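PDB 5XEA: envelope glycoprotein from Thogoto virus, which probably attaches the virion to a host-cell receptor and then induces fusion of the viral and host membranes. Local coordinates for residues B[28-33]-B[202-207]; B[49-54]-B[136-141]; B[40-45]-B[187-192]; B[86-91]-B[116-121]. One frame throughout, in Å; residues are numbered along the deposited sequence.

Contact 1. Residues B[28-33]-B[202-207]; sequences YSATRY and VKISCF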
loop_
_atom_site.group_PDB
_atom_site.type_symbol
_atom_site.label_atom_id
_atom_site.label_comp_id
_atom_site.label_asym_id
_atom_site.label_seq_id
_atom_site.Cartn_x
_atom_site.Cartn_y
_atom_site.Cartn_z
ATOM N N TYR B 28 -4.858 -28.012 10.085
ATOM C CA TYR B 28 -4.843 -28.759 8.837
ATOM C C TYR B 28 -3.458 -29.336 8.580
ATOM O O TYR B 28 -2.440 -28.665 8.772
ATOM C CB TYR B 28 -5.255 -27.870 7.663
ATOM C CG TYR B 28 -6.741 -27.641 7.555
ATOM C CD1 TYR B 28 -7.642 -28.481 8.196
ATOM C CD2 TYR B 28 -7.247 -26.587 6.806
ATOM C CE1 TYR B 28 -9.012 -28.275 8.095
ATOM C CE2 TYR B 28 -8.612 -26.372 6.697
ATOM C CZ TYR B 28 -9.488 -27.217 7.344
ATOM O OH TYR B 28 -10.846 -27.007 7.236
ATOM N N SER B 29 -3.426 -30.593 8.156
ATOM C CA SER B 29 -2.189 -31.192 7.699
ATOM C C SER B 29 -1.960 -30.822 6.242
ATOM O O SER B 29 -2.888 -30.829 5.427
ATOM C CB SER B 29 -2.224 -32.709 7.868
ATOM O OG SER B 29 -1.899 -33.073 9.198
ATOM N N ALA B 30 -0.717 -30.488 5.921
ATOM C CA ALA B 30 -0.380 -30.149 4.550
ATOM C C ALA B 30 1.089 -30.431 4.302
ATOM O O ALA B 30 1.913 -30.437 5.221
ATOM C CB ALA B 30 -0.697 -28.682 4.234
ATOM N N THR B 31 1.397 -30.678 3.034
ATOM C CA THR B 31 2.770 -30.689 2.559
ATOM C C THR B 31 3.127 -29.265 2.149
ATOM O O THR B 31 2.453 -28.670 1.302
ATOM C CB THR B 31 2.939 -31.650 1.385
ATOM O OG1 THR B 31 2.466 -32.953 1.752
ATOM C CG2 THR B 31 4.399 -31.745 0.996
ATOM N N ARG B 32 4.163 -28.719 2.766
ATOM C CA ARG B 32 4.610 -27.367 2.494
ATOM C C ARG B 32 5.935 -27.414 1.750
ATOM O O ARG B 32 6.844 -28.157 2.134
ATOM C CB ARG B 32 4.764 -26.572 3.783
ATOM C CG ARG B 32 5.080 -25.128 3.532
ATOM C CD ARG B 32 5.219 -24.388 4.814
ATOM N NE ARG B 32 6.482 -24.697 5.452
ATOM C CZ ARG B 32 6.738 -24.431 6.722
ATOM N NH1 ARG B 32 5.805 -23.866 7.477
ATOM N NH2 ARG B 32 7.917 -24.738 7.242
ATOM N N TYR B 33 6.043 -26.612 0.697
ATOM C CA TYR B 33 7.272 -26.455 -0.070
ATOM C C TYR B 33 7.749 -25.016 0.064
ATOM O O TYR B 33 7.021 -24.087 -0.298
ATOM C CB TYR B 33 7.047 -26.796 -1.539
ATOM C CG TYR B 33 6.523 -28.183 -1.797
ATOM C CD1 TYR B 33 7.393 -29.239 -2.055
ATOM C CD2 TYR B 33 5.158 -28.438 -1.802
ATOM C CE1 TYR B 33 6.913 -30.523 -2.301
ATOM C CE2 TYR B 33 4.670 -29.708 -2.050
ATOM C CZ TYR B 33 5.551 -30.749 -2.298
ATOM O OH TYR B 33 5.062 -32.013 -2.544
ATOM N N VAL B 202 3.500 -30.478 7.665
ATOM C CA VAL B 202 3.229 -29.436 8.647
ATOM C C VAL B 202 1.776 -29.501 9.087
ATOM O O VAL B 202 0.912 -30.066 8.414
ATOM C CB VAL B 202 3.534 -28.012 8.109
ATOM C CG1 VAL B 202 5.014 -27.843 7.771
ATOM C CG2 VAL B 202 2.658 -27.714 6.910
ATOM N N LYS B 203 1.516 -28.866 10.220
ATOM C CA LYS B 203 0.169 -28.577 10.683
ATOM C C LYS B 203 -0.022 -27.066 10.670
ATOM O O LYS B 203 0.821 -26.323 11.188
ATOM C CB LYS B 203 -0.058 -29.132 12.091
ATOM C CG LYS B 203 0.297 -30.596 12.242
ATOM C CD LYS B 203 -0.854 -31.482 11.816
ATOM C CE LYS B 203 -0.536 -32.936 12.097
ATOM N NZ LYS B 203 0.087 -33.068 13.440
ATOM N N ILE B 204 -1.121 -26.612 10.083
ATOM C CA ILE B 204 -1.355 -25.192 9.865
ATOM C C ILE B 204 -2.659 -24.795 10.538
ATOM O O ILE B 204 -3.705 -25.405 10.288
ATOM C CB ILE B 204 -1.376 -24.865 8.363
ATOM C CG1 ILE B 204 0.052 -24.856 7.847
ATOM C CG2 ILE B 204 -2.042 -23.534 8.101
ATOM C CD1 ILE B 204 0.148 -25.242 6.423
ATOM N N SER B 205 -2.592 -23.780 11.394
ATOM C CA SER B 205 -3.790 -23.248 12.018
ATOM C C SER B 205 -4.574 -22.414 11.013
ATOM O O SER B 205 -4.025 -21.511 10.366
ATOM C CB SER B 205 -3.430 -22.417 13.247
ATOM O OG SER B 205 -2.525 -21.374 12.921
ATOM N N CYS B 206 -5.848 -22.750 10.859
ATOM C CA CYS B 206 -6.787 -22.028 10.016
ATOM C C CYS B 206 -8.076 -21.814 10.792
ATOM O O CYS B 206 -8.463 -22.647 11.619
ATOM C CB CYS B 206 -7.115 -22.796 8.726
ATOM S SG CYS B 206 -5.707 -23.231 7.699
ATOM N N PHE B 207 -8.741 -20.695 10.522
ATOM C CA PHE B 207 -10.111 -20.484 10.962
ATOM C C PHE B 207 -11.021 -20.727 9.770
ATOM O O PHE B 207 -10.836 -20.119 8.708
ATOM C CB PHE B 207 -10.291 -19.085 11.542
ATOM C CG PHE B 207 -9.636 -18.921 12.882
ATOM C CD1 PHE B 207 -10.203 -19.493 14.032
ATOM C CD2 PHE B 207 -8.446 -18.240 12.999
ATOM C CE1 PHE B 207 -9.594 -19.361 15.263
ATOM C CE2 PHE B 207 -7.830 -18.102 14.227
ATOM C CZ PHE B 207 -8.413 -18.673 15.375
#
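A valine methyl sits over a charged plane here: V202 CG1 lies over the centre of the R32 guanidinium, 4.0 Å from R32 CZ. The two side chains cross at about a right angle, with V202 CG2 meeting R32 CB at 3.9 Å. R32 sends CG anti to its backbone N (chi1 -174°), and salt bridges to E200 and D226 hold the guanidinium beyond it. On the same face, A30 CB touches I204 CD1 at 4.2 Å. At the other end of the pairing, C206 SG approaches Y28 CD2 at 3.8 Å, an oblique sulfur-aromatic contact, 56° off the ring normal. The opposite face is more polar, with S29 OG 3.2 Å from K203 CE. Four backbone hydrogen bonds, two in Y28/I204 and two in A30/V202, flank S29/K203. The C206–C224 disulfide ties strand 197-209 to its next neighbour, 221-226, so the arrangement belongs to the central strand pair of a disulfide-linked, six-stranded antiparallel sheet.

Contact 2. Residues B[49-54]-B[136-141]; sequences AWVAYC and CNIDWR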
loop_
_atom_site.group_PDB
_atom_site.type_symbol
_atom_site.label_atom_id
_atom_site.label_comp_id
_atom_site.label_asym_id
_atom_site.label_seq_id
_atom_site.Cartn_x
_atom_site.Cartn_y
_atom_site.Cartn_z
ATOM N N ALA B 49 26.473 -0.883 -30.327
ATOM C CA ALA B 49 27.426 -0.062 -31.060
ATOM C C ALA B 49 26.690 1.050 -31.802
ATOM O O ALA B 49 25.585 0.839 -32.309
ATOM C CB ALA B 49 28.238 -0.913 -32.051
ATOM N N TRP B 50 27.276 2.242 -31.813
ATOM C CA TRP B 50 26.927 3.298 -32.766
ATOM C C TRP B 50 27.906 3.212 -33.924
ATOM O O TRP B 50 29.116 3.314 -33.713
ATOM C CB TRP B 50 26.994 4.694 -32.139
ATOM C CG TRP B 50 26.787 5.841 -33.103
ATOM C CD1 TRP B 50 27.746 6.697 -33.578
ATOM C CD2 TRP B 50 25.551 6.249 -33.717
ATOM N NE1 TRP B 50 27.181 7.610 -34.443
ATOM C CE2 TRP B 50 25.838 7.356 -34.544
ATOM C CE3 TRP B 50 24.232 5.787 -33.643
ATOM C CZ2 TRP B 50 24.852 8.020 -35.290
ATOM C CZ3 TRP B 50 23.249 6.439 -34.395
ATOM C CH2 TRP B 50 23.571 7.550 -35.210
ATOM N N VAL B 51 27.387 3.006 -35.132
ATOM C CA VAL B 51 28.211 2.900 -36.334
ATOM C C VAL B 51 27.713 3.923 -37.354
ATOM O O VAL B 51 26.567 3.832 -37.816
ATOM C CB VAL B 51 28.183 1.477 -36.927
ATOM C CG1 VAL B 51 29.080 1.389 -38.161
ATOM C CG2 VAL B 51 28.621 0.448 -35.871
ATOM N N ALA B 52 28.561 4.895 -37.692
ATOM C CA ALA B 52 28.259 5.907 -38.708
ATOM C C ALA B 52 29.290 5.819 -39.831
ATOM O O ALA B 52 30.454 6.199 -39.652
ATOM C CB ALA B 52 28.231 7.317 -38.109
ATOM N N TYR B 53 28.854 5.349 -40.988
ATOM C CA TYR B 53 29.682 5.250 -42.187
ATOM C C TYR B 53 29.185 6.287 -43.192
ATOM O O TYR B 53 28.068 6.180 -43.703
ATOM C CB TYR B 53 29.598 3.838 -42.752
ATOM C CG TYR B 53 30.459 3.579 -43.972
ATOM C CD1 TYR B 53 31.845 3.545 -43.873
ATOM C CD2 TYR B 53 29.883 3.340 -45.221
ATOM C CE1 TYR B 53 32.642 3.285 -44.992
ATOM C CE2 TYR B 53 30.676 3.081 -46.347
ATOM C CZ TYR B 53 32.051 3.048 -46.220
ATOM O OH TYR B 53 32.843 2.789 -47.317
ATOM N N CYS B 54 30.001 7.285 -43.478
ATOM C CA CYS B 54 29.563 8.414 -44.281
ATOM C C CYS B 54 30.436 8.524 -45.519
ATOM O O CYS B 54 31.552 8.010 -45.545
ATOM C CB CYS B 54 29.636 9.702 -43.469
ATOM S SG CYS B 54 28.690 9.609 -41.918
ATOM N N CYS B 136 34.282 7.100 -40.970
ATOM C CA CYS B 136 33.752 6.038 -40.132
ATOM C C CYS B 136 33.830 6.476 -38.674
ATOM O O CYS B 136 34.877 6.941 -38.210
ATOM C CB CYS B 136 34.537 4.734 -40.354
ATOM S SG CYS B 136 34.162 3.348 -39.240
ATOM N N ASN B 137 32.715 6.365 -37.966
ATOM C CA ASN B 137 32.724 6.546 -36.519
ATOM C C ASN B 137 32.058 5.338 -35.893
ATOM O O ASN B 137 30.942 4.971 -36.282
ATOM C CB ASN B 137 32.013 7.840 -36.098
ATOM C CG ASN B 137 32.941 9.040 -36.093
ATOM O OD1 ASN B 137 33.771 9.190 -35.194
ATOM N ND2 ASN B 137 32.806 9.906 -37.100
ATOM N N ILE B 138 32.755 4.702 -34.952
ATOM C CA ILE B 138 32.199 3.613 -34.164
ATOM C C ILE B 138 32.450 3.886 -32.687
ATOM O O ILE B 138 33.579 4.206 -32.292
ATOM C CB ILE B 138 32.813 2.253 -34.540
ATOM C CG1 ILE B 138 32.747 2.001 -36.043
ATOM C CG2 ILE B 138 32.141 1.113 -33.736
ATOM C CD1 ILE B 138 33.340 0.667 -36.412
ATOM N N ASP B 139 31.412 3.705 -31.861
ATOM C CA ASP B 139 31.596 3.714 -30.412
ATOM C C ASP B 139 30.630 2.715 -29.796
ATOM O O ASP B 139 29.690 2.232 -30.438
ATOM C CB ASP B 139 31.423 5.122 -29.817
ATOM C CG ASP B 139 32.079 5.269 -28.435
ATOM O OD1 ASP B 139 32.725 4.295 -27.958
ATOM O OD2 ASP B 139 31.928 6.352 -27.825
ATOM N N TRP B 140 30.891 2.376 -28.538
ATOM C CA TRP B 140 30.193 1.277 -27.888
ATOM C C TRP B 140 29.622 1.727 -26.557
ATOM O O TRP B 140 30.162 2.623 -25.905
ATOM C CB TRP B 140 31.140 0.074 -27.659
ATOM C CG TRP B 140 31.570 -0.567 -28.931
ATOM C CD1 TRP B 140 32.554 -0.130 -29.782
ATOM C CD2 TRP B 140 31.002 -1.732 -29.534
ATOM N NE1 TRP B 140 32.647 -0.969 -30.862
ATOM C CE2 TRP B 140 31.696 -1.949 -30.751
ATOM C CE3 TRP B 140 29.978 -2.622 -29.166
ATOM C CZ2 TRP B 140 31.403 -3.020 -31.599
ATOM C CZ3 TRP B 140 29.680 -3.677 -30.004
ATOM C CH2 TRP B 140 30.401 -3.873 -31.213
ATOM N N ARG B 141 28.537 1.071 -26.147
ATOM C CA ARG B 141 28.071 1.125 -24.767
ATOM C C ARG B 141 27.882 -0.303 -24.277
ATOM O O ARG B 141 27.542 -1.205 -25.051
ATOM C CB ARG B 141 26.758 1.908 -24.597
ATOM C CG ARG B 141 25.527 1.190 -25.155
ATOM C CD ARG B 141 24.356 2.150 -25.374
ATOM N NE ARG B 141 24.058 2.883 -24.138
ATOM C CZ ARG B 141 23.053 2.600 -23.312
ATOM N NH1 ARG B 141 22.226 1.599 -23.573
ATOM N NH2 ARG B 141 22.870 3.325 -22.218
HETATM O O HOH W 1 31.186 9.341 -39.501
#
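A52 O is approached by several groups at once: it accepts from N137 N at 2.8 Å, C136 CA points its hydrogen at it from 3.3 Å, and a water lies close enough to add a further, less certain bond. That water accepts from N137 ND2 at 3.0 Å, while ND2 also bonds to D97. The setting is antiparallel beta pairing between the long strands 40-56 and 133-156, with A52/N137 and W50/D139 as hydrogen-bonded pairs. A52 N reaches N137 O almost straight, at 175°. On the W50 side, D139 bends its carboxylate back on its own strand: OD1 takes W140 N at 2.7 Å, met from above the carboxylate plane. The same OD1 forms a salt bridge with K120, and OD2 accepts from V123 N, so this buried acid is well satisfied. W50 NE1 donates to R125 O, and its ring meets Y439 of a neighbouring subunit edge-to-face. On the other face of the sheet, V51 and I138 run side by side, their CG2 methyls 4.2 Å apart. Next to them A49 CB sits over the six-membered ring of W140, 3.5 Å from its centroid and 2° off the normal, a CH-pi contact.

Contact 3. Residues B[40-45]-B[187-192]; sequences ELLTAG and FSYLVK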
loop_
_atom_site.group_PDB
_atom_site.type_symbol
_atom_site.label_atom_id
_atom_site.label_comp_id
_atom_site.label_asym_id
_atom_site.label_seq_id
_atom_site.Cartn_x
_atom_site.Cartn_y
_atom_site.Cartn_z
ATOM N N GLU B 40 16.035 -14.771 -6.162
ATOM C CA GLU B 40 16.780 -15.220 -7.330
ATOM C C GLU B 40 17.895 -14.232 -7.630
ATOM O O GLU B 40 17.918 -13.113 -7.117
ATOM C CB GLU B 40 15.892 -15.323 -8.563
ATOM C CG GLU B 40 14.618 -16.074 -8.365
ATOM C CD GLU B 40 13.865 -16.235 -9.659
ATOM O OE1 GLU B 40 13.282 -15.240 -10.141
ATOM O OE2 GLU B 40 13.877 -17.350 -10.212
ATOM N N LEU B 41 18.836 -14.652 -8.470
ATOM C CA LEU B 41 19.909 -13.781 -8.923
ATOM C C LEU B 41 19.636 -13.398 -10.367
ATOM O O LEU B 41 19.618 -14.263 -11.252
ATOM C CB LEU B 41 21.281 -14.441 -8.809
ATOM C CG LEU B 41 22.387 -13.414 -9.042
ATOM C CD1 LEU B 41 22.517 -12.499 -7.832
ATOM C CD2 LEU B 41 23.712 -14.079 -9.384
ATOM N N LEU B 42 19.387 -12.118 -10.598
ATOM C CA LEU B 42 19.177 -11.613 -11.944
ATOM C C LEU B 42 20.484 -11.000 -12.420
ATOM O O LEU B 42 20.977 -10.033 -11.830
ATOM C CB LEU B 42 18.048 -10.585 -11.991
ATOM C CG LEU B 42 18.014 -9.740 -13.270
ATOM C CD1 LEU B 42 17.620 -10.576 -14.480
ATOM C CD2 LEU B 42 17.076 -8.559 -13.094
ATOM N N THR B 43 21.062 -11.585 -13.452
ATOM C CA THR B 43 22.176 -10.970 -14.164
ATOM C C THR B 43 21.638 -10.423 -15.477
ATOM O O THR B 43 21.048 -11.169 -16.269
ATOM C CB THR B 43 23.310 -11.965 -14.407
ATOM O OG1 THR B 43 23.784 -12.447 -13.146
ATOM C CG2 THR B 43 24.458 -11.281 -15.140
ATOM N N ALA B 44 21.810 -9.122 -15.689
ATOM C CA ALA B 44 21.331 -8.474 -16.903
ATOM C C ALA B 44 22.452 -7.646 -17.509
ATOM O O ALA B 44 23.095 -6.856 -16.812
ATOM C CB ALA B 44 20.110 -7.592 -16.630
ATOM N N GLY B 45 22.678 -7.825 -18.799
ATOM C CA GLY B 45 23.726 -7.099 -19.493
ATOM C C GLY B 45 23.254 -6.571 -20.831
ATOM O O GLY B 45 22.400 -7.163 -21.491
ATOM N N PHE B 187 19.703 -6.153 -24.597
ATOM C CA PHE B 187 19.865 -6.815 -23.315
ATOM C C PHE B 187 19.821 -8.329 -23.469
ATOM O O PHE B 187 19.077 -8.875 -24.288
ATOM C CB PHE B 187 18.758 -6.382 -22.334
ATOM C CG PHE B 187 19.182 -5.312 -21.361
ATOM C CD1 PHE B 187 19.741 -5.642 -20.145
ATOM C CD2 PHE B 187 19.031 -3.972 -21.675
ATOM C CE1 PHE B 187 20.133 -4.653 -19.240
ATOM C CE2 PHE B 187 19.430 -2.976 -20.788
ATOM C CZ PHE B 187 19.980 -3.318 -19.574
ATOM N N SER B 188 20.613 -9.002 -22.646
ATOM C CA SER B 188 20.338 -10.387 -22.289
ATOM C C SER B 188 20.148 -10.491 -20.780
ATOM O O SER B 188 20.682 -9.681 -20.015
ATOM C CB SER B 188 21.462 -11.323 -22.758
ATOM O OG SER B 188 21.584 -11.276 -24.174
ATOM N N TYR B 189 19.385 -11.498 -20.364
ATOM C CA TYR B 189 19.013 -11.699 -18.972
ATOM C C TYR B 189 19.276 -13.141 -18.566
ATOM O O TYR B 189 18.904 -14.077 -19.282
ATOM C CB TYR B 189 17.535 -11.397 -18.728
ATOM C CG TYR B 189 17.077 -10.053 -19.224
ATOM C CD1 TYR B 189 16.990 -8.968 -18.365
ATOM C CD2 TYR B 189 16.711 -9.880 -20.546
ATOM C CE1 TYR B 189 16.556 -7.723 -18.817
ATOM C CE2 TYR B 189 16.276 -8.629 -21.016
ATOM C CZ TYR B 189 16.202 -7.563 -20.142
ATOM O OH TYR B 189 15.775 -6.344 -20.618
ATOM N N LEU B 190 19.896 -13.310 -17.406
ATOM C CA LEU B 190 20.098 -14.627 -16.807
ATOM C C LEU B 190 19.519 -14.613 -15.392
ATOM O O LEU B 190 19.942 -13.804 -14.555
ATOM C CB LEU B 190 21.585 -15.000 -16.788
ATOM C CG LEU B 190 21.959 -16.361 -16.179
ATOM C CD1 LEU B 190 21.317 -17.529 -16.925
ATOM C CD2 LEU B 190 23.464 -16.494 -16.155
ATOM N N VAL B 191 18.536 -15.469 -15.135
ATOM C CA VAL B 191 17.950 -15.619 -13.797
ATOM C C VAL B 191 18.395 -16.963 -13.227
ATOM O O VAL B 191 18.071 -18.014 -13.790
ATOM C CB VAL B 191 16.414 -15.526 -13.812
ATOM C CG1 VAL B 191 15.865 -15.687 -12.404
ATOM C CG2 VAL B 191 15.948 -14.211 -14.367
ATOM N N LYS B 192 19.109 -16.922 -12.100
ATOM C CA LYS B 192 19.705 -18.096 -11.463
ATOM C C LYS B 192 19.149 -18.290 -10.049
ATOM O O LYS B 192 19.057 -17.334 -9.276
ATOM C CB LYS B 192 21.233 -17.943 -11.420
ATOM C CG LYS B 192 21.995 -19.128 -10.846
ATOM C CD LYS B 192 21.767 -20.404 -11.653
ATOM C CE LYS B 192 22.126 -21.651 -10.836
ATOM N NZ LYS B 192 23.507 -21.580 -10.279
#
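F187 lies against the backbone of G45, its CD1 3.3 Å from G45 O, while A44 CB stands at the ring edge 3.9 Å from F187 CE1. S188 follows as the hydrogen-bonded partner of G45, N and O both engaged; its hydroxyl hydrogen-bonds to P75 and T183. Y189 then brings CD1 to 3.8 Å from A44 CB, with L42 CD1 farther off at the ring edge, and its ring stacks on W182 of strand 180-184. At L190 the ladder's bonds are short and nearly straight: L190 N reaches T43 O at 2.7 Å with an angle of 170°, and T43 N returns the bond to L190 O. V191 divides its branches. CG2 meets L42 CD1 at 4.0 Å, whereas CG1, anti to the backbone N (chi1 -180°), presses against the E40 carboxylate, 3.4 Å from E40 OE2. K192 closes the ladder with two bonds to L41. Beyond the pair, E40 OE1 bonds to T164, while OE2 has a weak bond to H174 and lies close to D193. The buried setting and the nearby D193 may raise the affinity of E40 for a proton, though T164 and the weak H174 bond would offset this.

Contact 4. Residues B[86-91]-B[116-121]; sequences SHQCSY and WAPRKE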
loop_
_atom_site.group_PDB
_atom_site.type_symbol
_atom_site.label_atom_id
_atom_site.label_comp_id
_atom_site.label_asym_id
_atom_site.label_seq_id
_atom_site.Cartn_x
_atom_site.Cartn_y
_atom_site.Cartn_z
ATOM N N SER B 86 32.857 -11.245 -13.270
ATOM C CA SER B 86 33.891 -10.215 -13.297
ATOM C C SER B 86 33.362 -8.839 -12.924
ATOM O O SER B 86 34.150 -7.976 -12.527
ATOM C CB SER B 86 34.535 -10.145 -14.681
ATOM O OG SER B 86 33.558 -9.873 -15.674
ATOM N N HIS B 87 32.048 -8.626 -13.029
ATOM C CA HIS B 87 31.439 -7.307 -12.849
ATOM C C HIS B 87 32.019 -6.312 -13.845
ATOM O O HIS B 87 32.320 -5.165 -13.505
ATOM C CB HIS B 87 31.591 -6.799 -11.412
ATOM C CG HIS B 87 30.957 -7.694 -10.390
ATOM N ND1 HIS B 87 29.590 -7.801 -10.243
ATOM C CD2 HIS B 87 31.501 -8.527 -9.473
ATOM C CE1 HIS B 87 29.320 -8.662 -9.279
ATOM N NE2 HIS B 87 30.461 -9.115 -8.794
ATOM N N GLN B 88 32.182 -6.768 -15.085
ATOM C CA GLN B 88 32.669 -5.942 -16.183
ATOM C C GLN B 88 31.957 -6.348 -17.465
ATOM O O GLN B 88 31.430 -7.455 -17.578
ATOM C CB GLN B 88 34.187 -6.072 -16.377
ATOM C CG GLN B 88 35.017 -5.387 -15.316
ATOM C CD GLN B 88 36.466 -5.255 -15.741
ATOM O OE1 GLN B 88 36.895 -4.206 -16.241
ATOM N NE2 GLN B 88 37.227 -6.329 -15.564
ATOM N N CYS B 89 31.951 -5.438 -18.437
ATOM C CA CYS B 89 31.381 -5.716 -19.745
ATOM C C CYS B 89 32.457 -5.549 -20.813
ATOM O O CYS B 89 33.485 -4.900 -20.602
ATOM C CB CYS B 89 30.173 -4.800 -20.038
ATOM S SG CYS B 89 30.473 -2.971 -20.119
ATOM N N SER B 90 32.210 -6.138 -21.974
ATOM C CA SER B 90 33.131 -6.028 -23.092
ATOM C C SER B 90 32.506 -5.225 -24.228
ATOM O O SER B 90 31.287 -5.065 -24.312
ATOM C CB SER B 90 33.552 -7.411 -23.600
ATOM O OG SER B 90 32.442 -8.117 -24.110
ATOM N N TYR B 91 33.364 -4.745 -25.127
ATOM C CA TYR B 91 32.910 -3.972 -26.270
ATOM C C TYR B 91 33.990 -4.016 -27.352
ATOM O O TYR B 91 35.112 -4.476 -27.120
ATOM C CB TYR B 91 32.557 -2.544 -25.848
ATOM C CG TYR B 91 33.688 -1.757 -25.209
ATOM C CD1 TYR B 91 34.541 -0.978 -25.990
ATOM C CD2 TYR B 91 33.893 -1.770 -23.824
ATOM C CE1 TYR B 91 35.571 -0.241 -25.417
ATOM C CE2 TYR B 91 34.930 -1.028 -23.240
ATOM C CZ TYR B 91 35.763 -0.264 -24.048
ATOM O OH TYR B 91 36.798 0.479 -23.512
ATOM N N TRP B 116 37.466 -4.207 -22.170
ATOM C CA TRP B 116 36.744 -4.456 -20.929
ATOM C C TRP B 116 36.740 -3.205 -20.062
ATOM O O TRP B 116 37.703 -2.433 -20.038
ATOM C CB TRP B 116 37.359 -5.625 -20.129
ATOM C CG TRP B 116 37.201 -6.945 -20.804
ATOM C CD1 TRP B 116 38.045 -7.501 -21.720
ATOM C CD2 TRP B 116 36.120 -7.873 -20.637
ATOM N NE1 TRP B 116 37.558 -8.719 -22.134
ATOM C CE2 TRP B 116 36.377 -8.971 -21.484
ATOM C CE3 TRP B 116 34.957 -7.877 -19.861
ATOM C CZ2 TRP B 116 35.519 -10.067 -21.572
ATOM C CZ3 TRP B 116 34.105 -8.966 -19.950
ATOM C CH2 TRP B 116 34.391 -10.045 -20.799
ATOM N N ALA B 117 35.646 -3.032 -19.336
ATOM C CA ALA B 117 35.466 -1.912 -18.423
ATOM C C ALA B 117 34.314 -2.258 -17.483
ATOM O O ALA B 117 33.498 -3.127 -17.805
ATOM C CB ALA B 117 35.187 -0.603 -19.190
ATOM N N PRO B 118 34.238 -1.613 -16.313
ATOM C CA PRO B 118 33.060 -1.839 -15.457
ATOM C C PRO B 118 31.776 -1.393 -16.130
ATOM O O PRO B 118 30.719 -2.000 -15.917
ATOM C CB PRO B 118 33.353 -1.002 -14.202
ATOM C CG PRO B 118 34.758 -0.446 -14.383
ATOM C CD PRO B 118 35.082 -0.506 -15.816
ATOM N N ARG B 119 31.852 -0.338 -16.941
ATOM C CA ARG B 119 30.741 0.227 -17.689
ATOM C C ARG B 119 31.323 1.085 -18.807
ATOM O O ARG B 119 32.457 1.560 -18.724
ATOM C CB ARG B 119 29.818 1.062 -16.801
ATOM C CG ARG B 119 30.487 2.257 -16.132
ATOM C CD ARG B 119 29.647 2.754 -14.965
ATOM N NE ARG B 119 29.300 1.673 -14.037
ATOM C CZ ARG B 119 30.132 1.177 -13.125
ATOM N NH1 ARG B 119 31.366 1.661 -13.030
ATOM N NH2 ARG B 119 29.740 0.200 -12.310
ATOM N N LYS B 120 30.521 1.300 -19.842
ATOM C CA LYS B 120 30.972 2.091 -20.981
ATOM C C LYS B 120 29.770 2.771 -21.615
ATOM O O LYS B 120 28.760 2.118 -21.882
ATOM C CB LYS B 120 31.696 1.196 -21.992
ATOM C CG LYS B 120 31.996 1.808 -23.344
ATOM C CD LYS B 120 33.347 2.479 -23.360
ATOM C CE LYS B 120 33.741 2.916 -24.769
ATOM N NZ LYS B 120 32.753 3.877 -25.336
ATOM N N GLU B 121 29.875 4.072 -21.856
ATOM C CA GLU B 121 28.853 4.811 -22.587
ATOM C C GLU B 121 29.425 5.285 -23.923
ATOM O O GLU B 121 30.614 5.605 -24.029
ATOM C CB GLU B 121 28.340 6.004 -21.781
ATOM C CG GLU B 121 27.113 6.680 -22.406
ATOM C CD GLU B 121 25.943 5.702 -22.628
ATOM O OE1 GLU B 121 25.756 5.249 -23.775
ATOM O OE2 GLU B 121 25.207 5.383 -21.661
HETATM O O HOH W 2 30.299 -3.288 -13.454
#
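C89 and A117 face each other as an antiparallel hydrogen-bonded pair, C89 N to A117 O at 2.9 Å and A117 N to C89 O at 3.1 Å. They belong to a small two-stranded ribbon, 89-91 with 115-117, that begins just after helix 77-86; H87 leaves the helix with positive phi. Just beyond the ribbon's end, a water bridges H87 O and P118 O, donating to both. The W116 indole lies against Q88 to S90. Its six-membered ring receives S90 CB over the centre of one face, 3.7 Å from the centroid and 4° off the normal, while Q88 O lies in the plane at the indole edge. Q88 packs its CB onto A117 O at 3.3 Å. C89 SG, disulfide-bonded to C142, ties the ribbon to strand 133-156. Further along, K120 crosses Y91 at about a right angle and lays its aliphatic chain over one ring face, CE 3.7 Å from Y91 CE1. NZ, 5.3 Å from the Y91 ring centroid, adds at most a weak cation-pi attraction; its main partners are D139 and the carbonyls of W140 and E121. A117 CB touches the edge of the same tyrosine ring, 4.1 Å from Y91 CE2.

Contacts 2 and 3 share strand 40-56: 40-45 pairs with 187-192 and 49-54 with 136-141 in one branched antiparallel sheet, their centres 27 Å apart. Contact 4 lies beside both, 18 Å centre to centre from contact 2 and 16 Å from contact 3. It touches contact 2 directly, K120 NZ lying 2.7 Å from D139 OD1 and Y91 packing on W140. Its nearest atoms stay about 7 Å from contact 3. Contact 1 belongs to a separate sheet, 61 Å centre to centre from contact 2, and encloses the other three along the chain. A glycan sugar lies about 8 Å from the A30 side chain, and another about 6 Å from that of Y189.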